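Local coordinates for thermophilic dibenzothiophene desulfurization enzyme C (Paenibacillus sp. A11-2, PDB 5XDC), which catalyses the flavin-dependent oxidation of dibenzothiophene by molecular oxygen, acting as an FMN-binding monooxygenase that probably yields the sulfoxide and then the sulfone, at the interface of chains A and B. Numbering follows the deposited sequence. Chains: chain A/B, Thermophilic dibenzothiophene desulfurization enzyme C.

Contact 1: the interface of chains A and B. Residues chain A 396, 400, 403-404, 406; chain B 290-291, 295-296, 299.
In this DszC-family monooxygenase, built on the acyl-CoA dehydrogenase fold, helix 391-404 of chain A, from A:Arg396 to its last residue, with A:Arg406 just beyond, packs against the 3-10 turn 289-291 and the first turns of helix 293-325 of chain B. The tight part is largely apolar, with one amide at its edge. A:Leu403 has CG anti to the backbone N (chi1 176°), which sends its branched tip across to chain B; CD2 sits 3.8 Å from CA of B:Thr290, while CD1 lies over one face of the B:Tyr299 ring, toward its rim. A leucine suits this place because its two methyls can touch backbone and ring at once. The B:Leu296 side chain lies alongside that of A:Asn400, pointing the same way, with CD2 against the backbone N and CA; CD1 rests on one face of the A:Arg396 guanidinium, 3.5 Å from NH1, so that the N-H groups can still meet the carboxylate and water. Beside these leucines the A:Asn404 amide donates twice. ND2 gives one nearly straight bond of 3.0 Å to the backbone O of B:Thr290 (166° at H), meeting it from above the carbonyl plane, and another of 3.0 Å to OD1 of A:Asn400, in that carbonyl's plane. Both acceptors lie close to the A:Asn404 amide plane, so the pair fixes its rotation. An alanine here would lose both bonds, and would probably weaken the hold on the B:Thr290 carbonyl and let the A:Asn400 amide turn more freely. The charged side is looser. B:Glu291, bent at chi2 (-60°), brings its carboxylate between two arginines in long salt bridges: OE1 stands 3.7 Å from NH1 of A:Arg396, and OE2 faces NH2 of A:Arg406, whose side chain is poorly ordered. A water extends this side, 3.0 Å from NH1 of the extended A:Arg396 chain and 2.8 Å from the backbone O of B:Glu291.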
# COMPACT_ATOMS: atom_id res chain seq x y z
N ARG A 396 16.90 -5.75 -0.49
CA ARG A 396 18.18 -5.12 -0.22
C ARG A 396 19.17 -5.38 -1.35
O ARG A 396 19.91 -4.49 -1.76
CB ARG A 396 18.75 -5.60 1.12
CG ARG A 396 19.99 -4.80 1.59
CD ARG A 396 20.72 -5.42 2.77
NE ARG A 396 21.73 -4.52 3.33
CZ ARG A 396 22.92 -4.29 2.80
NH1 ARG A 396 23.77 -3.45 3.41
NH2 ARG A 396 23.29 -4.87 1.66
N ASN A 400 20.97 -2.57 -3.41
CA ASN A 400 22.42 -2.48 -3.42
C ASN A 400 22.95 -2.45 -4.85
O ASN A 400 23.88 -1.71 -5.16
CB ASN A 400 23.00 -3.64 -2.62
CG ASN A 400 24.39 -3.39 -2.11
OD1 ASN A 400 24.78 -2.25 -1.86
ND2 ASN A 400 25.16 -4.47 -1.94
N LEU A 403 21.62 1.22 -6.41
CA LEU A 403 22.24 2.40 -5.82
C LEU A 403 23.75 2.32 -5.85
O LEU A 403 24.42 3.32 -6.15
CB LEU A 403 21.76 2.56 -4.38
CG LEU A 403 22.37 3.70 -3.58
CD1 LEU A 403 22.03 5.03 -4.25
CD2 LEU A 403 21.88 3.66 -2.14
N ASN A 404 24.32 1.16 -5.55
CA ASN A 404 25.76 1.04 -5.38
C ASN A 404 26.44 0.23 -6.47
O ASN A 404 27.65 0.03 -6.41
CB ASN A 404 26.07 0.43 -4.01
CG ASN A 404 25.60 1.32 -2.88
OD1 ASN A 404 25.84 2.52 -2.89
ND2 ASN A 404 24.91 0.74 -1.90
N ARG A 406 26.44 -2.83 -7.12
CA ARG A 406 26.98 -4.10 -6.63
C ARG A 406 26.02 -5.22 -6.98
O ARG A 406 24.88 -5.23 -6.51
CB ARG A 406 27.21 -4.05 -5.13
CG ARG A 406 28.27 -3.07 -4.69
CD ARG A 406 28.66 -3.32 -3.24
NE ARG A 406 28.79 -2.08 -2.49
CZ ARG A 406 29.89 -1.32 -2.46
NH1 ARG A 406 30.96 -1.66 -3.16
NH2 ARG A 406 29.89 -0.21 -1.74
N THR B 290 24.38 5.47 1.74
CA THR B 290 24.26 4.40 0.75
C THR B 290 24.32 3.00 1.37
O THR B 290 24.03 2.02 0.68
CB THR B 290 25.36 4.53 -0.30
OG1 THR B 290 26.63 4.57 0.36
CG2 THR B 290 25.15 5.79 -1.13
N GLU B 291 24.67 2.89 2.65
CA GLU B 291 24.61 1.63 3.37
C GLU B 291 23.46 1.58 4.37
O GLU B 291 23.35 0.61 5.12
CB GLU B 291 25.93 1.39 4.12
CG GLU B 291 27.14 1.26 3.19
CD GLU B 291 27.02 0.09 2.20
OE1 GLU B 291 26.42 -0.95 2.56
OE2 GLU B 291 27.52 0.22 1.06
N VAL B 295 17.25 3.24 3.31
CA VAL B 295 17.56 3.79 1.99
C VAL B 295 17.65 2.66 0.97
O VAL B 295 17.06 2.74 -0.11
CB VAL B 295 18.86 4.61 2.06
CG1 VAL B 295 19.35 5.00 0.68
CG2 VAL B 295 18.66 5.85 2.92
N LEU B 296 18.39 1.60 1.31
CA LEU B 296 18.54 0.49 0.36
C LEU B 296 17.20 -0.16 0.06
O LEU B 296 16.95 -0.56 -1.07
CB LEU B 296 19.54 -0.53 0.91
CG LEU B 296 21.01 -0.11 0.81
CD1 LEU B 296 21.90 -1.00 1.66
CD2 LEU B 296 21.47 -0.14 -0.64
N TYR B 299 15.20 2.06 -2.59
CA TYR B 299 15.69 1.83 -3.94
C TYR B 299 15.35 0.42 -4.42
O TYR B 299 14.99 0.23 -5.58
CB TYR B 299 17.20 2.06 -4.02
CG TYR B 299 17.52 3.53 -4.05
CD1 TYR B 299 17.25 4.28 -5.17
CD2 TYR B 299 18.06 4.18 -2.93
CE1 TYR B 299 17.52 5.63 -5.20
CE2 TYR B 299 18.33 5.54 -2.96
CZ TYR B 299 18.06 6.25 -4.10
OH TYR B 299 18.30 7.59 -4.16
O HOH W 1 22.24 -1.89 5.49

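Contact 2: the interface of chains A and B. Residues chain A 296, 299-301, 303-304, 307; chain B 343, 346, 395, 398-399, 401-402.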
# COMPACT_ATOMS: atom_id res chain seq x y z
N LEU A 296 -15.41 -5.10 -9.18
CA LEU A 296 -14.67 -5.01 -10.44
C LEU A 296 -13.30 -4.38 -10.22
O LEU A 296 -12.32 -4.78 -10.86
CB LEU A 296 -15.48 -4.23 -11.47
CG LEU A 296 -16.68 -4.97 -12.05
CD1 LEU A 296 -17.61 -4.03 -12.79
CD2 LEU A 296 -16.20 -6.08 -12.98
N TYR A 299 -10.85 -7.13 -8.78
CA TYR A 299 -10.38 -8.03 -9.82
C TYR A 299 -9.47 -7.31 -10.80
O TYR A 299 -8.47 -7.88 -11.26
CB TYR A 299 -11.56 -8.66 -10.57
CG TYR A 299 -12.18 -9.80 -9.81
CD1 TYR A 299 -11.51 -11.02 -9.68
CD2 TYR A 299 -13.41 -9.67 -9.21
CE1 TYR A 299 -12.06 -12.06 -8.99
CE2 TYR A 299 -13.97 -10.73 -8.50
CZ TYR A 299 -13.29 -11.92 -8.39
OH TYR A 299 -13.81 -12.97 -7.69
N GLY A 300 -9.78 -6.06 -11.13
CA GLY A 300 -8.98 -5.33 -12.10
C GLY A 300 -7.59 -5.03 -11.58
O GLY A 300 -6.60 -5.18 -12.31
N GLU A 301 -7.48 -4.61 -10.32
CA GLU A 301 -6.18 -4.25 -9.76
C GLU A 301 -5.26 -5.47 -9.71
O GLU A 301 -4.09 -5.40 -10.09
CB GLU A 301 -6.40 -3.62 -8.37
CG GLU A 301 -5.55 -4.16 -7.23
CD GLU A 301 -5.72 -3.34 -5.95
OE1 GLU A 301 -6.79 -2.72 -5.77
OE2 GLU A 301 -4.78 -3.33 -5.12
N ALA A 303 -5.76 -8.52 -11.34
CA ALA A 303 -5.53 -9.07 -12.67
C ALA A 303 -4.50 -8.25 -13.43
O ALA A 303 -3.67 -8.81 -14.15
CB ALA A 303 -6.84 -9.15 -13.46
N ALA A 304 -4.53 -6.93 -13.30
CA ALA A 304 -3.55 -6.09 -14.00
C ALA A 304 -2.14 -6.38 -13.52
O ALA A 304 -1.21 -6.56 -14.32
CB ALA A 304 -3.89 -4.63 -13.79
N GLN A 307 -1.02 -9.69 -14.93
CA GLN A 307 -0.65 -9.66 -16.35
C GLN A 307 0.77 -9.15 -16.52
O GLN A 307 1.58 -9.71 -17.27
CB GLN A 307 -1.59 -8.77 -17.16
CG GLN A 307 -3.06 -9.16 -17.21
CD GLN A 307 -3.25 -10.63 -17.34
OE1 GLN A 307 -2.98 -11.23 -18.39
NE2 GLN A 307 -3.74 -11.25 -16.27
N SER B 343 -3.31 -2.98 -18.38
CA SER B 343 -2.63 -3.53 -17.21
C SER B 343 -1.27 -2.87 -17.02
O SER B 343 -0.91 -2.47 -15.90
CB SER B 343 -2.49 -5.05 -17.35
OG SER B 343 -3.76 -5.70 -17.37
N ILE B 346 -1.76 0.74 -15.78
CA ILE B 346 -2.14 0.78 -14.37
C ILE B 346 -0.91 0.63 -13.49
O ILE B 346 -0.68 1.43 -12.58
CB ILE B 346 -3.17 -0.33 -14.07
CG1 ILE B 346 -4.48 -0.07 -14.80
CG2 ILE B 346 -3.38 -0.48 -12.54
CD1 ILE B 346 -5.36 -1.31 -14.93
N ILE B 395 -8.63 0.25 -14.51
CA ILE B 395 -8.77 -0.86 -13.57
C ILE B 395 -10.11 -1.56 -13.76
O ILE B 395 -10.19 -2.79 -13.78
CB ILE B 395 -8.58 -0.35 -12.13
CG1 ILE B 395 -7.10 -0.01 -11.91
CG2 ILE B 395 -9.06 -1.37 -11.10
CD1 ILE B 395 -6.84 0.89 -10.72
N VAL B 398 -10.03 -3.73 -16.92
CA VAL B 398 -9.34 -5.00 -16.74
C VAL B 398 -10.17 -5.94 -15.87
O VAL B 398 -10.22 -7.15 -16.11
CB VAL B 398 -7.92 -4.78 -16.17
CG1 VAL B 398 -7.24 -6.12 -15.86
CG2 VAL B 398 -7.09 -3.99 -17.13
N GLY B 399 -10.86 -5.40 -14.85
CA GLY B 399 -11.69 -6.23 -14.00
C GLY B 399 -12.88 -6.82 -14.73
O GLY B 399 -13.25 -7.98 -14.50
N TRP B 401 -13.04 -7.42 -17.91
CA TRP B 401 -12.52 -8.48 -18.76
C TRP B 401 -12.28 -9.76 -17.96
O TRP B 401 -12.74 -10.84 -18.34
CB TRP B 401 -11.22 -8.03 -19.43
CG TRP B 401 -10.41 -9.16 -19.95
CD1 TRP B 401 -10.64 -9.89 -21.08
CD2 TRP B 401 -9.22 -9.71 -19.35
NE1 TRP B 401 -9.66 -10.85 -21.23
CE2 TRP B 401 -8.79 -10.76 -20.18
CE3 TRP B 401 -8.49 -9.41 -18.20
CZ2 TRP B 401 -7.65 -11.51 -19.90
CZ3 TRP B 401 -7.35 -10.15 -17.92
CH2 TRP B 401 -6.95 -11.19 -18.77
N PHE B 402 -11.55 -9.66 -16.84
CA PHE B 402 -11.17 -10.86 -16.11
C PHE B 402 -12.38 -11.55 -15.51
O PHE B 402 -12.51 -12.79 -15.58
CB PHE B 402 -10.16 -10.55 -15.01
CG PHE B 402 -9.58 -11.79 -14.40
CD1 PHE B 402 -8.46 -12.37 -14.94
CD2 PHE B 402 -10.21 -12.41 -13.35
CE1 PHE B 402 -7.95 -13.56 -14.41
CE2 PHE B 402 -9.71 -13.58 -12.83
CZ PHE B 402 -8.57 -14.16 -13.36
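Helix 293-325 of chain A crosses helix 391-404 of chain B so closely that backbone meets backbone: CA of A:Gly300 lies 3.4 Å from CA of B:Gly399. Glycine suits both positions, having no side chain to stand between the backbones. Small residues continue the seam. The A:Ala303 methyl fits against two larger groups, 3.9 Å from CG1 of B:Val398 and equally near CD1 of B:Phe402. The next residue, A:Ala304, faces helix 331-358 of chain B, its CB 3.8 Å from CD1 of B:Ile346 and its CA 3.4 Å from the hydroxyl OG of B:Ser343; this contact is one of packing, and the small serine side chain suits so close an approach. B:Val398 has CG1 anti to the backbone N (chi1 175°), which directs that methyl toward the A:Gly300 carbonyl and A:Ala303. Further along, A:Gln307 meets B:Trp401 tip to tip: its CD is 4.0 Å from CH2 at the far end of the indole, with amide and ring planes 76° apart. The glutamine chain is bent at chi2 (-40°), folding back so that NE2 donates a 3.2 Å bond to the backbone O of A:Ala303 in its own helix, from above the carbonyl plane. That bond satisfies an N-H of NE2 and probably fixes the amide, while CB and CG rest against B:Ser343. Within chain B, the B:Phe402 ring has CZ3 of B:Trp401 at its edge, which is likely to limit the movement of both rings. Relying on shape rather than polar pairing, this patch brings the helical domains of two subunits into close register within the tetramer.

The C-alpha centres of contact 1 and contact 2 are about 32 Å apart, yet both use helices 293-325 and 391-404, with the chains exchanging roles: chain A supplies helix 391-404 to contact 1 and helix 293-325 to contact 2. Residues 296 and 299 of helix 293-325 appear in both, from chain B in one and chain A in the other. Because the interface is two-fold symmetric, the twin of contact 1 pairs the same two helices as contact 2, through interleaved residues of helix 391-404, so each pairing combines a polar-edged and a close-packed part. Together they join two subunits of the tetramer.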